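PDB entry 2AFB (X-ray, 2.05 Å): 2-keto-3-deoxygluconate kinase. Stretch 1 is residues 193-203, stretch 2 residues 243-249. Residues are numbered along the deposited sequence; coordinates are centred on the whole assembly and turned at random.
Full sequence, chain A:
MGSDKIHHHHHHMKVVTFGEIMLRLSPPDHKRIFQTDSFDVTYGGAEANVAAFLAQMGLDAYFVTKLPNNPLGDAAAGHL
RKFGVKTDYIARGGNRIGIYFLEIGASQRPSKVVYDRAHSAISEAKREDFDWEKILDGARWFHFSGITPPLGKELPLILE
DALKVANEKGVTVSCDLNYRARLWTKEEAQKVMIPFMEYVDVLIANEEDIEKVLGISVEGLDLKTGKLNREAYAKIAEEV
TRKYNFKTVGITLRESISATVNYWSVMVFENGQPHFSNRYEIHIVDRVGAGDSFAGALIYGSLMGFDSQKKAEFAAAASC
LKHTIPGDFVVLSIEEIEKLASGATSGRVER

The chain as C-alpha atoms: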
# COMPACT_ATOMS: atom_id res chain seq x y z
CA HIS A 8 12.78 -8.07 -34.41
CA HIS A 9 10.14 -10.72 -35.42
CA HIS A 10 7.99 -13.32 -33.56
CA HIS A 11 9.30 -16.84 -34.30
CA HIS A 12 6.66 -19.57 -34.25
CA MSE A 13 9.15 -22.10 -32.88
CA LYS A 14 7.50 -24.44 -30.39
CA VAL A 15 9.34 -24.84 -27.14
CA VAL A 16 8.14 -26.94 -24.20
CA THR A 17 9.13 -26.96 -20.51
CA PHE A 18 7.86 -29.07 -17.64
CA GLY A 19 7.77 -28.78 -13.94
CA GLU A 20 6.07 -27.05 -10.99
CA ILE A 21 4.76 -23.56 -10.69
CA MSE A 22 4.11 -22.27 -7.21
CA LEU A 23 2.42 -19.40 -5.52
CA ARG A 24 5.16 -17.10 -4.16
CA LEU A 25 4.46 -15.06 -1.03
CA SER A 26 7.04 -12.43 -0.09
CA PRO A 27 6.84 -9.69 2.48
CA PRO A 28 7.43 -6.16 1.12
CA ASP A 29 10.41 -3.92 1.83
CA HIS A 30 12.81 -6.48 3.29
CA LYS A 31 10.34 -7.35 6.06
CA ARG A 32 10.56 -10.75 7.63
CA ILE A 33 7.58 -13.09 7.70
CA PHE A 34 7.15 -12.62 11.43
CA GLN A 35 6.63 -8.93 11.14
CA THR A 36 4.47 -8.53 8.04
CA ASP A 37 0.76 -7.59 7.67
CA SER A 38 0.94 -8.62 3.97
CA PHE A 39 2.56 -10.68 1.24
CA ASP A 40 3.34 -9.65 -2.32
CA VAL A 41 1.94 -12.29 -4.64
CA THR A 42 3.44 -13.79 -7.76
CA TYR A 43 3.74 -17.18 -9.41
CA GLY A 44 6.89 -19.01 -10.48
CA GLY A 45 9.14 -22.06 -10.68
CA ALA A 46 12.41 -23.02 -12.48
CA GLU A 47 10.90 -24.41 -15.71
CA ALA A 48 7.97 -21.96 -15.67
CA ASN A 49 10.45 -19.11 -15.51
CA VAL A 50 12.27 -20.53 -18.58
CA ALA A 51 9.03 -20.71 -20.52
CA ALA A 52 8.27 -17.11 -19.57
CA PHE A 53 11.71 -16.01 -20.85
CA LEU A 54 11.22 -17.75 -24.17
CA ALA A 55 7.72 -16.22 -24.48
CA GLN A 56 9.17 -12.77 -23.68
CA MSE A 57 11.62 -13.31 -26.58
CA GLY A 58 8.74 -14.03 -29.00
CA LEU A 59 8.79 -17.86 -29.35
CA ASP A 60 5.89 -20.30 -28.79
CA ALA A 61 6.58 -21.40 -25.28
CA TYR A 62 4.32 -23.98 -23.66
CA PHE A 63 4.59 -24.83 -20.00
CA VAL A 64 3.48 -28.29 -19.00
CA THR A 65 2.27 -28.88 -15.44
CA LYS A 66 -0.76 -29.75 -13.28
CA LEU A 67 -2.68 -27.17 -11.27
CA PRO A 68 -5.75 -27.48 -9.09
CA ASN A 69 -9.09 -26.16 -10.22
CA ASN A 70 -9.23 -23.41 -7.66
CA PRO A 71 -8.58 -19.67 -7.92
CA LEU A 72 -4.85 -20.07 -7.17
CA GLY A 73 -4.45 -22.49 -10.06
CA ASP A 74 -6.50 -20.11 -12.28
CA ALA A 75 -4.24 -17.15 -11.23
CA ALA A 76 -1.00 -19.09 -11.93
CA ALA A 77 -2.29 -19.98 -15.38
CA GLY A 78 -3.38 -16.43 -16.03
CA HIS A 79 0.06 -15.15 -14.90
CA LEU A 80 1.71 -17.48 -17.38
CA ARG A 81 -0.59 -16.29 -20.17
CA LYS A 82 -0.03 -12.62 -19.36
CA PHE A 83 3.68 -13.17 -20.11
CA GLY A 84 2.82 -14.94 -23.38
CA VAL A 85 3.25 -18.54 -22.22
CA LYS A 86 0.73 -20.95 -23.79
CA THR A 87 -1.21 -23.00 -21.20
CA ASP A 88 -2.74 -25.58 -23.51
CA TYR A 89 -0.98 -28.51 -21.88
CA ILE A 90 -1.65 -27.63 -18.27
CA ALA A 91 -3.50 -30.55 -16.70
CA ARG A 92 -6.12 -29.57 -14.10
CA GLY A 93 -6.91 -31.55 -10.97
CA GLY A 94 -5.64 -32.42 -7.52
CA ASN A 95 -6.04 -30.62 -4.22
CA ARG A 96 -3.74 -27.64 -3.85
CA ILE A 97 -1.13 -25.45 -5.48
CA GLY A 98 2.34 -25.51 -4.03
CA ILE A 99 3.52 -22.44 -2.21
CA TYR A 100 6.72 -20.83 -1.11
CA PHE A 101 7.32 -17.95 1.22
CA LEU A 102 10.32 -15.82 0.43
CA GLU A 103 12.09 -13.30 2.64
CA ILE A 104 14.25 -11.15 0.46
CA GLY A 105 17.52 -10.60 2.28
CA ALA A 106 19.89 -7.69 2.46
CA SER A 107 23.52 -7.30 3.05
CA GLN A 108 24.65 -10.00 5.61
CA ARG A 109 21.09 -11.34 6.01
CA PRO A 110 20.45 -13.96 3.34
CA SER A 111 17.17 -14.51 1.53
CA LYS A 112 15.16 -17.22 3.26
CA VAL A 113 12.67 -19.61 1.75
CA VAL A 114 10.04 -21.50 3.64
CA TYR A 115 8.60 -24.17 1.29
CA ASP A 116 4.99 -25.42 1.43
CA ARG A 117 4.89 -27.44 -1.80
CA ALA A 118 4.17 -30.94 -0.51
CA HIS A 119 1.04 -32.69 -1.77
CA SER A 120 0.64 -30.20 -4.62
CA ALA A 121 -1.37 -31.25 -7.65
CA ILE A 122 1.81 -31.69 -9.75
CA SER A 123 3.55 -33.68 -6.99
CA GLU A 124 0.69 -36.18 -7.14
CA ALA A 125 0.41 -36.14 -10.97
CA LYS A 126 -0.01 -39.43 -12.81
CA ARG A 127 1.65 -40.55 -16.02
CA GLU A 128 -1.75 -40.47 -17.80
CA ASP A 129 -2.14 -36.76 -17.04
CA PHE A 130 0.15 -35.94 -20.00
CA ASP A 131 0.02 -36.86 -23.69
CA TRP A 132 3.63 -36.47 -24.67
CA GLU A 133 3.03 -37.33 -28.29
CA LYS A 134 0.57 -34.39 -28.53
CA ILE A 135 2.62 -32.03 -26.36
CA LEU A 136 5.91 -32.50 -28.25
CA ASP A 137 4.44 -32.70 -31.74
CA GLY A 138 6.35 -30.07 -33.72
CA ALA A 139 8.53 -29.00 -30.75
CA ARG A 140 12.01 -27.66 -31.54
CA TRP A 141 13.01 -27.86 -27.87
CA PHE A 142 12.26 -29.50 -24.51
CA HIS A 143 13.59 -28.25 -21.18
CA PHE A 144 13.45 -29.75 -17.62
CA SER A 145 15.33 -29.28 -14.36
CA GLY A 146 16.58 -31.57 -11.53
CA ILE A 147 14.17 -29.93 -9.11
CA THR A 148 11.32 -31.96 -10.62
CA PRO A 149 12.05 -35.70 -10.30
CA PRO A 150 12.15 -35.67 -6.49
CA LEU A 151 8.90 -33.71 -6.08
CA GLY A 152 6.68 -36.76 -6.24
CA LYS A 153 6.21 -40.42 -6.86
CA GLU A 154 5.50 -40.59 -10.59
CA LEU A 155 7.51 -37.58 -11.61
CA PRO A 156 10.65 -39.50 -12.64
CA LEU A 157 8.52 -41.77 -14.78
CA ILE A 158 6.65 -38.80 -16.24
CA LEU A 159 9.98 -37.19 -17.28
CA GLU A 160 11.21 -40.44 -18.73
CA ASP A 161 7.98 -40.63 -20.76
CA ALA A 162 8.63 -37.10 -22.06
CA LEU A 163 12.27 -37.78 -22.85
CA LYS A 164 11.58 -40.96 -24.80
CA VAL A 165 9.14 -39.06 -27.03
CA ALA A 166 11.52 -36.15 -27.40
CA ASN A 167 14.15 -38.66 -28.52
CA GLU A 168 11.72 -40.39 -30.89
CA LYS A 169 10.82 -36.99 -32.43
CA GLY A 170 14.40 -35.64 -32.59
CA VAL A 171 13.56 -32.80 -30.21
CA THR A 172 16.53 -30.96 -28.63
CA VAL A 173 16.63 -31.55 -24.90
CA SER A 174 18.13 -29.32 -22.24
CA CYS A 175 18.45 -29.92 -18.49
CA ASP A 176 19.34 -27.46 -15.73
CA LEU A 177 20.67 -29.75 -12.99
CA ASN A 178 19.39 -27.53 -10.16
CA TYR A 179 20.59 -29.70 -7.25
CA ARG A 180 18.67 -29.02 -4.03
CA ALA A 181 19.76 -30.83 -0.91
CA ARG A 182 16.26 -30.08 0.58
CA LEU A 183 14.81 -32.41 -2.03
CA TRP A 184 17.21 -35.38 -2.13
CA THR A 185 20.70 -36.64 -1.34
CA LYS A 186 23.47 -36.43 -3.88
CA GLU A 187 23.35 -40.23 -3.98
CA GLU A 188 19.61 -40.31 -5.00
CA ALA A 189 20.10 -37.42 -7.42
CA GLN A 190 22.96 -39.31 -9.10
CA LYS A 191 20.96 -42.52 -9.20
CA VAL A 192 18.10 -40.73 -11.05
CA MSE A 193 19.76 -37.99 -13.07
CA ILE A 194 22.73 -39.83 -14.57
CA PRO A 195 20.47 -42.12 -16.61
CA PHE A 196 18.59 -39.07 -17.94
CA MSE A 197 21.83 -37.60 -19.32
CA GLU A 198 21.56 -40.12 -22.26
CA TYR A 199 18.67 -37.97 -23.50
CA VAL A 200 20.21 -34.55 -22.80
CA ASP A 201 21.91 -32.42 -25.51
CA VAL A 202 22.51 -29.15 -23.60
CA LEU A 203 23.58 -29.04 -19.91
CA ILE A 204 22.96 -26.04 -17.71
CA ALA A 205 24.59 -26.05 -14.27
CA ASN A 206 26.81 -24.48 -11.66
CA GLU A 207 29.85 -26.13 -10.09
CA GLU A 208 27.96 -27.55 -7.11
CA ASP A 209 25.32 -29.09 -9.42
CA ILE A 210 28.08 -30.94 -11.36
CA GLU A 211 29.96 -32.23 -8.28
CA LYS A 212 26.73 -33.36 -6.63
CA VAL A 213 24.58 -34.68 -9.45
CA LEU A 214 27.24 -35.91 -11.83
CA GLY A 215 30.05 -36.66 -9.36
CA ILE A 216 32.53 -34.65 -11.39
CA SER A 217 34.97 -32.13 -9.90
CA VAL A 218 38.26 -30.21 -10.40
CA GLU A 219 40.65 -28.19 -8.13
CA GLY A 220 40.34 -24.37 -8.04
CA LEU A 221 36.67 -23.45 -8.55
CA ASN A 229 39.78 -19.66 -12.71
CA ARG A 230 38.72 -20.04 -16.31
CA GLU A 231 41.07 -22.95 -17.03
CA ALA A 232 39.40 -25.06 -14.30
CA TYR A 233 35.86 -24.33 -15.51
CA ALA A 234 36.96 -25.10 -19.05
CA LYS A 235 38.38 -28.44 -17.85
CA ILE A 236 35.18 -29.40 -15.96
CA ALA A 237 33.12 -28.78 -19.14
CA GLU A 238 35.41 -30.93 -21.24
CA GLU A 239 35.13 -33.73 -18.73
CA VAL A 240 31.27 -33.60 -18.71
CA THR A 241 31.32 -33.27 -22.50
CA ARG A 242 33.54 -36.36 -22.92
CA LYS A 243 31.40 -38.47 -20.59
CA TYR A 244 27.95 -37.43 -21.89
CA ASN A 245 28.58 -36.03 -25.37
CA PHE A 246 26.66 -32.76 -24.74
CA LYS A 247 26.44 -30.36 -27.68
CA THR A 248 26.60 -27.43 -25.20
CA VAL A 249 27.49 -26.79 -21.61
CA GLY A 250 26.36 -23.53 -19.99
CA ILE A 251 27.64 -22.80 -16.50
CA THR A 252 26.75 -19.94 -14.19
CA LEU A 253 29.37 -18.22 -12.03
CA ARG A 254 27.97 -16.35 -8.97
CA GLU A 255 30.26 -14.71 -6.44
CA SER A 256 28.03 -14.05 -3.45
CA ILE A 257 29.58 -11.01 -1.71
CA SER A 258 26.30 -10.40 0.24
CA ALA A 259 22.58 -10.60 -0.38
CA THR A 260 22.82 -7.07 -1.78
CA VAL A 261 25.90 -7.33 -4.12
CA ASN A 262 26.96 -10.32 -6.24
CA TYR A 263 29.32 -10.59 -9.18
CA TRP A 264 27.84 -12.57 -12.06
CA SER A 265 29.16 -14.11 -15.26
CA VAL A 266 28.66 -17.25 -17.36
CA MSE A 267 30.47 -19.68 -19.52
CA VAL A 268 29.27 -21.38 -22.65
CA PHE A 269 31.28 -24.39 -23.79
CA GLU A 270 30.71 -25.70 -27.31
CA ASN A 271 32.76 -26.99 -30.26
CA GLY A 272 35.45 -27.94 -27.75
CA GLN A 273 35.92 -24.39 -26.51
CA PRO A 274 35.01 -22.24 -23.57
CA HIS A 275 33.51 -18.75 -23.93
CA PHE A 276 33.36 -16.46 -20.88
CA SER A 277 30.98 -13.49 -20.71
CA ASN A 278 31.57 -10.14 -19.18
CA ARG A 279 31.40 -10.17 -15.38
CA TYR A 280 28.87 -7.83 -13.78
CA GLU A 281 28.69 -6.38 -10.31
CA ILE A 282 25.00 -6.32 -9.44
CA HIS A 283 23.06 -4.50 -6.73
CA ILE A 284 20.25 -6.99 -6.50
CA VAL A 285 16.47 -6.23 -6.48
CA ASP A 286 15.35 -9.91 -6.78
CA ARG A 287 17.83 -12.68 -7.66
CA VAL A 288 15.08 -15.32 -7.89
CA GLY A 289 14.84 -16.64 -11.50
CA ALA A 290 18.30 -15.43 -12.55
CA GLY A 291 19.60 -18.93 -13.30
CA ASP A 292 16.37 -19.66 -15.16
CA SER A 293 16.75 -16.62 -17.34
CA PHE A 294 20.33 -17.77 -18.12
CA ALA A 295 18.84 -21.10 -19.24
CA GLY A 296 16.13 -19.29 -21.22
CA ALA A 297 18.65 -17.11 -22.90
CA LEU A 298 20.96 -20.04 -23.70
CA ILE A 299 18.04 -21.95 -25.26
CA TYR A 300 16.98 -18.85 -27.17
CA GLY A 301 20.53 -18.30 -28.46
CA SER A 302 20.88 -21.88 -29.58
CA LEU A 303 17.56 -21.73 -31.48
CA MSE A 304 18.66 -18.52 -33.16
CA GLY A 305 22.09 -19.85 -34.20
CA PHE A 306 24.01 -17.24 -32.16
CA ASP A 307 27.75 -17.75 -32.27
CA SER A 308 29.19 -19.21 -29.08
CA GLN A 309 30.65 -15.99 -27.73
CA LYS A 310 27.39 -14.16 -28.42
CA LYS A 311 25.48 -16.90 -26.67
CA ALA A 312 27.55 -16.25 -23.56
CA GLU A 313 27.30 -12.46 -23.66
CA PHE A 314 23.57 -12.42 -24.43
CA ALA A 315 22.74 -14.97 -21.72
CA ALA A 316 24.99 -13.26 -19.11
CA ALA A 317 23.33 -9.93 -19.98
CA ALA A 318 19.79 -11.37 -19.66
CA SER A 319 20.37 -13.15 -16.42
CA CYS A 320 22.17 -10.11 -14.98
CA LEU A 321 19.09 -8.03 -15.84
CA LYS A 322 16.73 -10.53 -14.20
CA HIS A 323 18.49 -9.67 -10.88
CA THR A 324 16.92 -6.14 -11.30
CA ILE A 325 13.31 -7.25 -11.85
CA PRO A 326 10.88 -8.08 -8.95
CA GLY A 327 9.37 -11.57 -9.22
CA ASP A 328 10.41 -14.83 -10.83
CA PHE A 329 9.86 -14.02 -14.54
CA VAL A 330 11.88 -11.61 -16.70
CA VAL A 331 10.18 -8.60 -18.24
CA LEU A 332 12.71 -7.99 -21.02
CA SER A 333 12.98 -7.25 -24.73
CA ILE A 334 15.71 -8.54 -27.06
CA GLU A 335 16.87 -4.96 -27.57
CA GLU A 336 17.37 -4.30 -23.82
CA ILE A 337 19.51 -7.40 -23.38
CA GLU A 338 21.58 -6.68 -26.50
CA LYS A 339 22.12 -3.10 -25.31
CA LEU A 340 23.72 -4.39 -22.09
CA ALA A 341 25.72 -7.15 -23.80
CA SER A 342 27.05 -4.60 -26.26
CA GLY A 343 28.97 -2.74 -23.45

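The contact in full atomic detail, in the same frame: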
# COMPACT_ATOMS: atom_id res chain seq x y z
N MSE A 193 19.44 -38.94 -12.03
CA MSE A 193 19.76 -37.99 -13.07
C MSE A 193 20.79 -38.49 -14.09
O MSE A 193 20.80 -38.04 -15.23
CB MSE A 193 20.28 -36.73 -12.42
CG MSE A 193 19.22 -36.08 -11.54
SE MSE A 193 17.76 -35.22 -12.67
CE MSE A 193 18.84 -33.62 -13.45
N ILE A 194 21.67 -39.38 -13.68
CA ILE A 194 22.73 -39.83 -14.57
C ILE A 194 22.10 -40.57 -15.73
O ILE A 194 22.37 -40.21 -16.87
CB ILE A 194 23.85 -40.61 -13.82
CG1 ILE A 194 24.80 -39.59 -13.22
CG2 ILE A 194 24.61 -41.58 -14.75
CD1 ILE A 194 25.64 -40.07 -12.05
N PRO A 195 21.18 -41.53 -15.47
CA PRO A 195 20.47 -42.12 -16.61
C PRO A 195 19.79 -41.14 -17.56
O PRO A 195 19.82 -41.35 -18.75
CB PRO A 195 19.44 -43.04 -15.95
CG PRO A 195 20.13 -43.47 -14.70
CD PRO A 195 20.77 -42.16 -14.21
N PHE A 196 19.24 -40.03 -17.06
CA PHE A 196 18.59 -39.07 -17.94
C PHE A 196 19.58 -38.36 -18.87
O PHE A 196 19.19 -37.81 -19.90
CB PHE A 196 17.81 -38.03 -17.14
CG PHE A 196 16.58 -38.56 -16.43
CD1 PHE A 196 15.83 -39.63 -16.93
CD2 PHE A 196 16.14 -37.95 -15.28
CE1 PHE A 196 14.69 -40.09 -16.26
CE2 PHE A 196 15.00 -38.40 -14.60
CZ PHE A 196 14.28 -39.47 -15.10
N MSE A 197 20.86 -38.33 -18.51
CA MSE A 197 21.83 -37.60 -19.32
C MSE A 197 21.92 -38.17 -20.72
O MSE A 197 22.22 -37.41 -21.63
CB MSE A 197 23.21 -37.56 -18.68
CG MSE A 197 23.29 -36.76 -17.40
SE MSE A 197 22.56 -34.87 -17.40
CE MSE A 197 20.73 -35.12 -16.62
N GLU A 198 21.65 -39.47 -20.91
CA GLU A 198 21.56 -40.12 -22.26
C GLU A 198 20.66 -39.37 -23.23
O GLU A 198 20.90 -39.36 -24.44
CB GLU A 198 20.96 -41.55 -22.18
CG GLU A 198 21.80 -42.57 -21.42
N TYR A 199 19.62 -38.74 -22.70
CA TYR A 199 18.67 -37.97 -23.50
C TYR A 199 19.00 -36.48 -23.62
O TYR A 199 18.32 -35.79 -24.35
CB TYR A 199 17.29 -38.07 -22.88
CG TYR A 199 16.74 -39.46 -22.78
CD1 TYR A 199 16.28 -40.12 -23.90
CD2 TYR A 199 16.66 -40.10 -21.54
CE1 TYR A 199 15.75 -41.43 -23.80
CE2 TYR A 199 16.13 -41.39 -21.43
CZ TYR A 199 15.67 -42.05 -22.56
OH TYR A 199 15.15 -43.34 -22.45
N VAL A 200 20.00 -35.99 -22.90
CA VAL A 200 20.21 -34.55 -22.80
C VAL A 200 21.27 -34.07 -23.78
O VAL A 200 22.35 -34.64 -23.82
CB VAL A 200 20.63 -34.16 -21.37
CG1 VAL A 200 21.00 -32.68 -21.27
CG2 VAL A 200 19.50 -34.49 -20.37
N ASP A 201 20.96 -33.02 -24.53
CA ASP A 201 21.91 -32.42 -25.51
C ASP A 201 22.68 -31.19 -24.98
O ASP A 201 23.84 -30.95 -25.34
CB ASP A 201 21.13 -32.01 -26.77
CG ASP A 201 20.34 -33.17 -27.38
OD1 ASP A 201 20.99 -34.16 -27.80
OD2 ASP A 201 19.09 -33.13 -27.39
N VAL A 202 22.02 -30.42 -24.14
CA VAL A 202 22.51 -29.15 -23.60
C VAL A 202 22.38 -29.20 -22.08
O VAL A 202 21.27 -29.33 -21.56
CB VAL A 202 21.67 -28.00 -24.14
CG1 VAL A 202 22.16 -26.65 -23.52
CG2 VAL A 202 21.69 -28.01 -25.68
N LEU A 203 23.51 -29.05 -21.39
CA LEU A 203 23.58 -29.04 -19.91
C LEU A 203 23.73 -27.64 -19.40
O LEU A 203 24.55 -26.86 -19.92
CB LEU A 203 24.79 -29.84 -19.43
CG LEU A 203 24.84 -30.11 -17.92
CD1 LEU A 203 23.80 -31.13 -17.52
CD2 LEU A 203 26.22 -30.61 -17.52
N LYS A 243 32.21 -37.42 -21.20
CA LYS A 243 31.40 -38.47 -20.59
C LYS A 243 30.02 -38.54 -21.24
O LYS A 243 29.56 -39.63 -21.51
CB LYS A 243 31.28 -38.32 -19.06
N TYR A 244 29.36 -37.40 -21.51
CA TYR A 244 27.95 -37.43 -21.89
C TYR A 244 27.64 -36.96 -23.28
O TYR A 244 26.48 -37.01 -23.71
CB TYR A 244 27.09 -36.66 -20.86
CG TYR A 244 27.21 -37.26 -19.48
CD1 TYR A 244 26.53 -38.42 -19.16
CD2 TYR A 244 28.02 -36.68 -18.51
CE1 TYR A 244 26.63 -38.99 -17.90
CE2 TYR A 244 28.14 -37.26 -17.24
CZ TYR A 244 27.43 -38.42 -16.95
OH TYR A 244 27.52 -39.03 -15.73
N ASN A 245 28.67 -36.48 -23.98
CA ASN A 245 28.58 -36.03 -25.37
C ASN A 245 27.62 -34.84 -25.63
O ASN A 245 27.01 -34.74 -26.70
CB ASN A 245 28.32 -37.22 -26.28
CG ASN A 245 29.40 -38.31 -26.11
OD1 ASN A 245 30.59 -38.04 -26.29
ND2 ASN A 245 28.97 -39.51 -25.73
N PHE A 246 27.55 -33.93 -24.66
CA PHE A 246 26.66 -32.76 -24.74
C PHE A 246 27.10 -31.86 -25.88
O PHE A 246 28.29 -31.65 -26.07
CB PHE A 246 26.71 -31.94 -23.45
CG PHE A 246 26.23 -32.68 -22.23
CD1 PHE A 246 24.95 -33.24 -22.19
CD2 PHE A 246 27.03 -32.76 -21.10
CE1 PHE A 246 24.51 -33.90 -21.07
CE2 PHE A 246 26.57 -33.41 -19.96
CZ PHE A 246 25.32 -33.99 -19.95
N LYS A 247 26.14 -31.32 -26.62
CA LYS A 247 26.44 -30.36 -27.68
C LYS A 247 26.91 -29.02 -27.05
O LYS A 247 27.72 -28.30 -27.62
CB LYS A 247 25.17 -30.13 -28.53
CG LYS A 247 25.34 -29.18 -29.69
N THR A 248 26.38 -28.72 -25.87
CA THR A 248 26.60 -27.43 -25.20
C THR A 248 26.59 -27.61 -23.69
O THR A 248 25.77 -28.36 -23.12
CB THR A 248 25.48 -26.40 -25.61
OG1 THR A 248 25.47 -26.28 -27.02
CG2 THR A 248 25.69 -24.99 -25.01
N VAL A 249 27.51 -26.91 -23.04
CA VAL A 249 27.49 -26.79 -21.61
C VAL A 249 27.49 -25.32 -21.27
O VAL A 249 28.39 -24.60 -21.66
CB VAL A 249 28.73 -27.46 -20.95
CG1 VAL A 249 28.64 -27.39 -19.44
CG2 VAL A 249 28.84 -28.94 -21.39
O HOH W 1 24.19 -35.87 -25.23

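Two helix-to-strand connections of 2-keto-3-deoxygluconate kinase pack side by side, burying 527 Å² in total, and Phe246, Leu203 and Tyr244 account for nearly half of it. Phe246, buried in the loop before the second strand, gives up the largest area. Leu203 CB lies almost on the normal of its ring, 4.0 Å from the ring centroid, a CH-pi contact over the face, and Leu203 CD2 reaches Phe246 CE2 at 3.7 Å. The ring edge meets other groups: the selenium of selenomethionine Met197 (SE to CZ of Phe246, 3.9 Å) and the carbonyl of Val200 (O to CD1 of Phe246, 3.4 Å). Val200 CG1 also packs against Phe246 CE1 at 3.7 Å. A flat, apolar ring suits this slot because both face and edge find partners. Tyr244, at the end of its helix, points toward the first stretch. Met197 CG sits over one face of its ring, 4.3 Å from the centroid, and Met197 CB touches Tyr244 CD1 at 3.5 Å. The hydroxyl end extends to Ile194, with OH 3.7 Å from Ile194 CG1, where the contact is partly exposed. Asn245, with positive phi, then takes the chain out of the helix.

Beyond Phe246 the backbones join as parallel strands, Val202 paired with Thr248 and Leu203 with Val249. Asp201 O accepts a hydrogen bond from Lys247 N at 2.7 Å and a weak one from Thr248 N at 3.4 Å; Leu203 N donates to Thr248 O at 2.9 Å. Val202 and Thr248 share one sheet face (Val202 CG1 to Thr248 CB, 3.9 Å), while Leu203 and Val249 share the other, so branched side chains fill both sides. Nearer the helices, a water lies 2.6 Å from Val200 O and 3.0 Å from Tyr244 O, placed to donate to either of these carbonyls, which cannot bond each other; with more acceptors around it than it has protons, it need not serve both at once.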